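Local coordinates for UTP-glucose-1-phosphate uridylyltransferase 2 (Trypanosoma brucei, PDB 3GUE), which probably catalyses the formation of UDP-glucose and diphosphate from UTP and glucose 1-phosphate, at residues C378-L382 and Y417-F423; R443-F448 and V459-L463. All coordinates share one frame; numbering follows the deposited sequence.

Contact 1. Residues C378-L382 and Y417-F423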
ATOM      1  N   CYS A 378       5.975   7.764  -8.433  1.00 24.65           N
ATOM      2  CA  CYS A 378       6.362   9.169  -8.463  1.00 25.35           C
ATOM      3  C   CYS A 378       5.294   9.992  -9.195  1.00 25.63           C
ATOM      4  O   CYS A 378       5.092  11.146  -8.842  1.00 25.28           O
ATOM      5  CB  CYS A 378       7.748   9.356  -9.099  1.00 25.89           C
ATOM      6  SG  CYS A 378       9.180   8.896  -8.095  1.00 24.53           S
ATOM      7  N   SER A 379       4.603   9.384 -10.178  1.00 26.69           N
ATOM      8  CA  SER A 379       3.399   9.973 -10.798  1.00 27.28           C
ATOM      9  C   SER A 379       2.264  10.285  -9.834  1.00 26.56           C
ATOM     10  O   SER A 379       1.646  11.346  -9.941  1.00 26.86           O
ATOM     11  CB  SER A 379       2.867   9.189 -12.025  1.00 28.54           C
ATOM     12  OG  SER A 379       2.858   7.775 -11.859  1.00 31.14           O
ATOM     13  N   ASP A 380       2.029   9.374  -8.894  1.00 26.56           N
ATOM     14  CA  ASP A 380       1.081   9.551  -7.800  1.00 25.90           C
ATOM     15  C   ASP A 380       1.521  10.653  -6.868  1.00 25.70           C
ATOM     16  O   ASP A 380       0.687  11.474  -6.402  1.00 25.64           O
ATOM     17  CB  ASP A 380       0.955   8.266  -6.975  1.00 25.70           C
ATOM     18  CG  ASP A 380       0.243   7.120  -7.695  1.00 25.95           C
ATOM     19  OD1 ASP A 380      -0.624   7.337  -8.542  1.00 26.42           O
ATOM     20  OD2 ASP A 380       0.556   5.950  -7.378  1.00 28.15           O
ATOM     21  N   LEU A 381       2.826  10.655  -6.587  1.00 25.05           N
ATOM     22  CA  LEU A 381       3.472  11.640  -5.699  1.00 25.02           C
ATOM     23  C   LEU A 381       3.355  13.049  -6.229  1.00 24.66           C
ATOM     24  O   LEU A 381       3.114  13.973  -5.456  1.00 23.19           O
ATOM     25  CB  LEU A 381       4.942  11.312  -5.497  1.00 24.11           C
ATOM     26  CG  LEU A 381       5.694  12.252  -4.545  1.00 24.44           C
ATOM     27  CD1 LEU A 381       5.056  12.175  -3.145  1.00 24.97           C
ATOM     28  CD2 LEU A 381       7.190  11.859  -4.546  1.00 22.60           C
ATOM     29  N   LEU A 382       3.594  13.199  -7.538  1.00 24.63           N
ATOM     30  CA  LEU A 382       3.345  14.438  -8.252  1.00 25.38           C
ATOM     31  C   LEU A 382       1.920  14.960  -8.029  1.00 26.58           C
ATOM     32  O   LEU A 382       1.735  16.177  -7.773  1.00 27.37           O
ATOM     33  CB  LEU A 382       3.602  14.259  -9.767  1.00 24.82           C
ATOM     34  CG  LEU A 382       3.193  15.372 -10.747  1.00 23.30           C
ATOM     35  CD1 LEU A 382       3.836  16.708 -10.347  1.00 25.46           C
ATOM     36  CD2 LEU A 382       3.588  14.988 -12.198  1.00 23.88           C
ATOM     37  N   TYR A 417      11.512   9.071 -14.888  1.00 25.10           N
ATOM     38  CA  TYR A 417      10.749   9.614 -13.739  1.00 25.60           C
ATOM     39  C   TYR A 417      10.349   8.591 -12.700  1.00 26.11           C
ATOM     40  O   TYR A 417       9.614   8.900 -11.753  1.00 26.76           O
ATOM     41  CB  TYR A 417       9.507  10.353 -14.252  1.00 25.15           C
ATOM     42  CG  TYR A 417       9.894  11.458 -15.209  1.00 25.63           C
ATOM     43  CD1 TYR A 417      10.673  12.524 -14.766  1.00 25.20           C
ATOM     44  CD2 TYR A 417       9.545  11.404 -16.554  1.00 24.87           C
ATOM     45  CE1 TYR A 417      11.057  13.538 -15.629  1.00 26.89           C
ATOM     46  CE2 TYR A 417       9.943  12.401 -17.432  1.00 25.72           C
ATOM     47  CZ  TYR A 417      10.701  13.463 -16.961  1.00 25.81           C
ATOM     48  OH  TYR A 417      11.083  14.461 -17.808  1.00 24.42           O
ATOM     49  N   LYS A 418      10.816   7.366 -12.897  1.00 26.84           N
ATOM     50  CA  LYS A 418      10.338   6.250 -12.107  1.00 26.49           C
ATOM     51  C   LYS A 418      11.063   6.302 -10.768  1.00 26.32           C
ATOM     52  O   LYS A 418      10.438   6.149  -9.708  1.00 26.99           O
ATOM     53  CB  LYS A 418      10.524   4.937 -12.873  1.00 27.23           C
ATOM     54  CG  LYS A 418      10.583   3.694 -11.988  1.00 28.08           C
ATOM     55  CD  LYS A 418      10.264   2.425 -12.752  1.00 28.62           C
ATOM     56  CE  LYS A 418      10.115   1.270 -11.783  1.00 30.34           C
ATOM     57  NZ  LYS A 418       9.266   1.616 -10.601  1.00 30.70           N
ATOM     58  N   MET A 419      12.366   6.571 -10.831  1.00 26.12           N
ATOM     59  CA  MET A 419      13.194   6.739  -9.647  1.00 26.48           C
ATOM     60  C   MET A 419      13.063   8.161  -9.125  1.00 26.37           C
ATOM     61  O   MET A 419      12.937   9.105  -9.920  1.00 25.70           O
ATOM     62  CB  MET A 419      14.646   6.410  -9.959  1.00 26.22           C
ATOM     63  CG  MET A 419      14.918   4.977 -10.497  1.00 26.68           C
ATOM     64  SD  MET A 419      14.727   3.613  -9.308  1.00 27.43           S
ATOM     65  CE  MET A 419      13.028   3.147  -9.660  1.00 25.62           C
ATOM     66  N   ILE A 420      13.081   8.320  -7.795  1.00 26.66           N
ATOM     67  CA  ILE A 420      12.768   9.638  -7.207  1.00 26.85           C
ATOM     68  C   ILE A 420      13.777  10.701  -7.632  1.00 27.57           C
ATOM     69  O   ILE A 420      13.425  11.874  -7.774  1.00 26.93           O
ATOM     70  CB  ILE A 420      12.556   9.638  -5.644  1.00 26.85           C
ATOM     71  CG1 ILE A 420      12.297  11.085  -5.174  1.00 26.81           C
ATOM     72  CG2 ILE A 420      13.748   9.096  -4.932  1.00 27.07           C
ATOM     73  CD1 ILE A 420      11.164  11.291  -4.219  1.00 27.15           C
ATOM     74  N   ASP A 421      15.020  10.267  -7.845  1.00 28.64           N
ATOM     75  CA  ASP A 421      16.079  11.097  -8.398  1.00 30.17           C
ATOM     76  C   ASP A 421      15.748  11.692  -9.761  1.00 30.03           C
ATOM     77  O   ASP A 421      16.120  12.830 -10.053  1.00 31.22           O
ATOM     78  CB  ASP A 421      17.352  10.257  -8.537  1.00 31.32           C
ATOM     79  CG  ASP A 421      18.571  11.094  -8.566  1.00 33.75           C
ATOM     80  OD1 ASP A 421      18.812  11.787  -7.545  1.00 37.46           O
ATOM     81  OD2 ASP A 421      19.290  11.069  -9.602  1.00 36.39           O
ATOM     82  N   GLY A 422      15.090  10.909 -10.614  1.00 29.29           N
ATOM     83  CA  GLY A 422      14.684  11.383 -11.930  1.00 28.35           C
ATOM     84  C   GLY A 422      13.495  12.317 -11.812  1.00 27.55           C
ATOM     85  O   GLY A 422      13.440  13.349 -12.507  1.00 27.53           O
ATOM     86  N   PHE A 423      12.557  11.944 -10.921  1.00 27.10           N
ATOM     87  CA  PHE A 423      11.341  12.704 -10.626  1.00 26.38           C
ATOM     88  C   PHE A 423      11.716  14.061 -10.071  1.00 26.87           C
ATOM     89  O   PHE A 423      10.998  15.022 -10.277  1.00 27.45           O
ATOM     90  CB  PHE A 423      10.421  11.970  -9.621  1.00 25.53           C
ATOM     91  CG  PHE A 423       9.238  12.815  -9.152  1.00 25.74           C
ATOM     92  CD1 PHE A 423       8.266  13.258 -10.062  1.00 22.88           C
ATOM     93  CD2 PHE A 423       9.099  13.163  -7.805  1.00 26.29           C
ATOM     94  CE1 PHE A 423       7.182  14.070  -9.637  1.00 23.95           C
ATOM     95  CE2 PHE A 423       8.025  13.960  -7.368  1.00 28.04           C
ATOM     96  CZ  PHE A 423       7.058  14.416  -8.303  1.00 25.35           C
TER
HETATM   97  O   HOH W   1       7.779   5.630  -9.787  1.00 22.81           O
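Cys378 and Phe423 meet where two helices come together, and the pair illustrates how a small thiol at the start of one helix can be fitted against an aromatic ring on another. The sulfur contact is oblique: Cys378 SG stands 4.9 Å from the centroid of the Phe423 ring, 45° off its normal, and lies closer to the root of the side chain, 3.6 Å from Phe423 CB. With SG anti to its own carbonyl carbon (chi1 -75°), the thiol reaches across to the backbone at the beginning of the second helix, where it also packs against Ile420. The carbonyl O of Cys378 sits over one face of the same ring, displaced toward the rim.

Apolar packing continues along the first helix. Leu381 crosses the ring at a slant, its CD2 branch 3.6 Å from Phe423 CE2, and the same methyl meets Ile420 CD1 at 4.0 Å. One residue on, Leu382 CB approaches Phe423 CE1 at 3.6 Å. Helix 378-385 is thus packed onto the first turn of helix 420-427, whose N-cap position is held by Met419; Leu382 also reaches Ile410 on strand 409-412, an edge strand of the parallel sheet.

Polar contact is mediated by solvent. One water accepts from Cys378 N at 3.1 Å and donates to Lys418 O at 2.7 Å, joining the amino end of helix 378-385 to the turn that leads into the other helix. The Lys418 side chain leads away from the interface, and its NZ is hydrogen-bonded to Gly89 O; Lys255, a UDP-glucose ligand elsewhere but not in this model, is near this side chain.

Contact 2. Residues R443-F448 and V459-L463; sequences RGLVEF and VIKNL
Arg443 and Lys461 lie side by side as a parallel beta bridge, two strands running the same way, and their side chains leave on the same face of the sheet. Two backbone bonds fasten them: Arg443 N donates to Ile460 O at 2.9 Å, and Asn462 N to Arg443 O at 2.8 Å, the second nearly straight at 174°.

On the shared face the long side chains cross at a slant through their aliphatic parts, with Arg443 CB 3.6 Å from Lys461 CG. A bend at chi2 turns the arginine aside, and its NH2 forms a salt bridge with Asp411; the lysine, bent at its last torsion, brings NZ back beside Arg443 CG.

Asn462 points the other way. Its CG is anti to the backbone N (chi1 177°), which carries the amide to the turn after the bridge, where ND2 donates to Leu445 O at 2.7 Å, in the carbonyl plane and on a lone pair. The same ND2 also serves Glu466 O, while OD1 accepts from Lys464 N. Farther along this side, Val446 CG2 meets Ile460 CG2 at 3.7 Å, and the other branch of the isoleucine extends until CD1 touches Phe448 CZ at 3.9 Å. Parallel strands stacked in successive turns, with such an inward-facing apolar row, fit the left-handed beta-helix that closes eukaryotic UDP-glucose pyrophosphorylases.

Gly444 makes the corner with positive phi, and just after it a water accepts from Leu445 N and donates to Asn462 O, linking the two segments. Chemically, the buried amide of Asn462 is engaged at both ends, which fixes its rotation, while Arg443 NE and Lys461 NZ stay 4.8 Å apart and the salt bridge to Asp411 probably offsets the arginine's charge.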
ATOM      1  N   ARG A 443       7.220  12.772 -21.572  1.00 26.15           N
ATOM      2  CA  ARG A 443       8.121  11.888 -22.302  1.00 26.19           C
ATOM      3  C   ARG A 443       9.425  12.633 -22.567  1.00 25.85           C
ATOM      4  O   ARG A 443       9.399  13.806 -22.961  1.00 25.61           O
ATOM      5  CB  ARG A 443       7.506  11.466 -23.650  1.00 26.06           C
ATOM      6  CG  ARG A 443       6.385  10.443 -23.562  1.00 27.49           C
ATOM      7  CD  ARG A 443       6.932   9.104 -23.060  1.00 27.02           C
ATOM      8  NE  ARG A 443       5.892   8.085 -22.930  1.00 25.59           N
ATOM      9  CZ  ARG A 443       5.098   7.949 -21.870  1.00 25.39           C
ATOM     10  NH1 ARG A 443       5.209   8.766 -20.823  1.00 26.68           N
ATOM     11  NH2 ARG A 443       4.195   6.984 -21.849  1.00 24.69           N
ATOM     12  N   GLY A 444      10.550  11.948 -22.364  1.00 25.18           N
ATOM     13  CA  GLY A 444      11.868  12.574 -22.465  1.00 24.59           C
ATOM     14  C   GLY A 444      12.195  13.408 -21.233  1.00 24.20           C
ATOM     15  O   GLY A 444      11.447  13.384 -20.220  1.00 23.26           O
ATOM     16  N   LEU A 445      13.318  14.128 -21.294  1.00 24.10           N
ATOM     17  CA  LEU A 445      13.718  15.029 -20.186  1.00 24.13           C
ATOM     18  C   LEU A 445      12.965  16.374 -20.185  1.00 24.00           C
ATOM     19  O   LEU A 445      13.004  17.114 -21.158  1.00 23.44           O
ATOM     20  CB  LEU A 445      15.233  15.255 -20.168  1.00 24.99           C
ATOM     21  CG  LEU A 445      16.110  14.078 -19.720  1.00 25.01           C
ATOM     22  CD1 LEU A 445      17.530  14.218 -20.261  1.00 25.34           C
ATOM     23  CD2 LEU A 445      16.106  13.941 -18.174  1.00 23.26           C
ATOM     24  N   VAL A 446      12.308  16.678 -19.062  1.00 24.04           N
ATOM     25  CA  VAL A 446      11.392  17.817 -18.945  1.00 24.44           C
ATOM     26  C   VAL A 446      11.499  18.364 -17.536  1.00 25.43           C
ATOM     27  O   VAL A 446      11.638  17.608 -16.563  1.00 24.91           O
ATOM     28  CB  VAL A 446       9.900  17.420 -19.299  1.00 24.10           C
ATOM     29  CG1 VAL A 446       8.890  18.449 -18.850  1.00 24.24           C
ATOM     30  CG2 VAL A 446       9.732  17.131 -20.800  1.00 21.88           C
ATOM     31  N   GLU A 447      11.448  19.691 -17.439  1.00 26.60           N
ATOM     32  CA  GLU A 447      11.626  20.403 -16.172  1.00 27.42           C
ATOM     33  C   GLU A 447      10.621  21.562 -16.032  1.00 27.36           C
ATOM     34  O   GLU A 447      10.731  22.569 -16.738  1.00 27.49           O
ATOM     35  CB  GLU A 447      13.065  20.910 -16.053  1.00 27.72           C
ATOM     36  CG  GLU A 447      14.149  19.818 -15.861  1.00 27.87           C
ATOM     37  CD  GLU A 447      15.550  20.382 -15.704  1.00 29.20           C
ATOM     38  OE1 GLU A 447      15.709  21.578 -15.350  1.00 30.92           O
ATOM     39  OE2 GLU A 447      16.512  19.620 -15.935  1.00 31.82           O
ATOM     40  N   PHE A 448       9.643  21.396 -15.140  1.00 27.02           N
ATOM     41  CA  PHE A 448       8.718  22.478 -14.768  1.00 27.20           C
ATOM     42  C   PHE A 448       9.443  23.551 -13.993  1.00 27.30           C
ATOM     43  O   PHE A 448      10.299  23.246 -13.166  1.00 27.35           O
ATOM     44  CB  PHE A 448       7.553  21.966 -13.905  1.00 27.34           C
ATOM     45  CG  PHE A 448       6.569  21.126 -14.658  1.00 26.89           C
ATOM     46  CD1 PHE A 448       5.660  21.716 -15.545  1.00 24.50           C
ATOM     47  CD2 PHE A 448       6.557  19.746 -14.497  1.00 28.28           C
ATOM     48  CE1 PHE A 448       4.751  20.935 -16.260  1.00 27.70           C
ATOM     49  CE2 PHE A 448       5.637  18.935 -15.213  1.00 28.48           C
ATOM     50  CZ  PHE A 448       4.740  19.532 -16.092  1.00 27.47           C
ATOM     51  N   VAL A 459      -0.011  16.875 -23.147  1.00 25.53           N
ATOM     52  CA  VAL A 459       1.136  16.036 -23.487  1.00 25.89           C
ATOM     53  C   VAL A 459       2.427  16.898 -23.600  1.00 26.13           C
ATOM     54  O   VAL A 459       2.422  17.987 -24.211  1.00 26.13           O
ATOM     55  CB  VAL A 459       0.882  15.190 -24.789  1.00 25.83           C
ATOM     56  CG1 VAL A 459       2.079  14.274 -25.110  1.00 26.43           C
ATOM     57  CG2 VAL A 459      -0.418  14.344 -24.670  1.00 24.42           C
ATOM     58  N   ILE A 460       3.521  16.419 -23.005  1.00 25.99           N
ATOM     59  CA  ILE A 460       4.827  17.083 -23.134  1.00 27.00           C
ATOM     60  C   ILE A 460       5.894  16.056 -23.534  1.00 27.93           C
ATOM     61  O   ILE A 460       6.302  15.249 -22.702  1.00 29.47           O
ATOM     62  CB  ILE A 460       5.259  17.825 -21.811  1.00 26.99           C
ATOM     63  CG1 ILE A 460       4.142  18.745 -21.285  1.00 27.16           C
ATOM     64  CG2 ILE A 460       6.567  18.635 -22.024  1.00 26.78           C
ATOM     65  CD1 ILE A 460       4.486  19.483 -19.937  1.00 26.88           C
ATOM     66  N   LYS A 461       6.349  16.116 -24.793  1.00 28.50           N
ATOM     67  CA  LYS A 461       7.375  15.225 -25.339  1.00 28.48           C
ATOM     68  C   LYS A 461       8.661  15.955 -25.718  1.00 27.68           C
ATOM     69  O   LYS A 461       8.659  16.818 -26.603  1.00 27.51           O
ATOM     70  CB  LYS A 461       6.860  14.548 -26.609  1.00 29.79           C
ATOM     71  CG  LYS A 461       6.138  13.252 -26.406  1.00 32.44           C
ATOM     72  CD  LYS A 461       6.158  12.464 -27.729  1.00 34.90           C
ATOM     73  CE  LYS A 461       5.843  10.993 -27.512  1.00 37.10           C
ATOM     74  NZ  LYS A 461       7.056  10.241 -27.063  1.00 39.32           N
ATOM     75  N   ASN A 462       9.760  15.594 -25.075  1.00 27.19           N
ATOM     76  CA  ASN A 462      11.063  16.116 -25.485  1.00 27.14           C
ATOM     77  C   ASN A 462      11.935  15.043 -26.147  1.00 27.44           C
ATOM     78  O   ASN A 462      12.186  13.975 -25.586  1.00 27.92           O
ATOM     79  CB  ASN A 462      11.760  16.821 -24.316  1.00 26.63           C
ATOM     80  CG  ASN A 462      13.142  17.328 -24.667  1.00 24.89           C
ATOM     81  OD1 ASN A 462      13.412  17.735 -25.810  1.00 23.25           O
ATOM     82  ND2 ASN A 462      14.031  17.317 -23.676  1.00 20.11           N
ATOM     83  N   LEU A 463      12.359  15.339 -27.369  1.00 27.64           N
ATOM     84  CA  LEU A 463      13.150  14.432 -28.187  1.00 28.23           C
ATOM     85  C   LEU A 463      14.580  14.957 -28.306  1.00 28.08           C
ATOM     86  O   LEU A 463      15.445  14.317 -28.912  1.00 28.76           O
ATOM     87  CB  LEU A 463      12.509  14.275 -29.574  1.00 28.33           C
ATOM     88  CG  LEU A 463      11.222  13.457 -29.593  1.00 29.12           C
ATOM     89  CD1 LEU A 463      10.243  14.025 -30.607  1.00 32.25           C
ATOM     90  CD2 LEU A 463      11.514  11.984 -29.902  1.00 31.10           C
TER
HETATM   91  O   HOH W   2      14.720  14.089 -23.713  1.00 29.99           O

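How the contacts relate
The two contacts follow in series along the chain, contact 1 closing before contact 2 opens, with centres about 14 Å apart. They meet through Tyr417, whose OH lies 2.7 Å from Gly444 O, a probable hydrogen bond. Helix 420-427 is the common element: its first turn belongs to contact 1, while Leu426 farther along touches Val446 and Phe448 of contact 2. The centre of contact 1 lies about 17 Å from that of the chain, the Lys418 side chain about 11 Å from bound UDP-glucose; contact 2, at about 29 Å, lies in the parallel strands toward the C terminus, away from the annotated sites. Together they trace a packed path from the surroundings of the nucleotide-sugar pocket into the C-terminal beta-helical region.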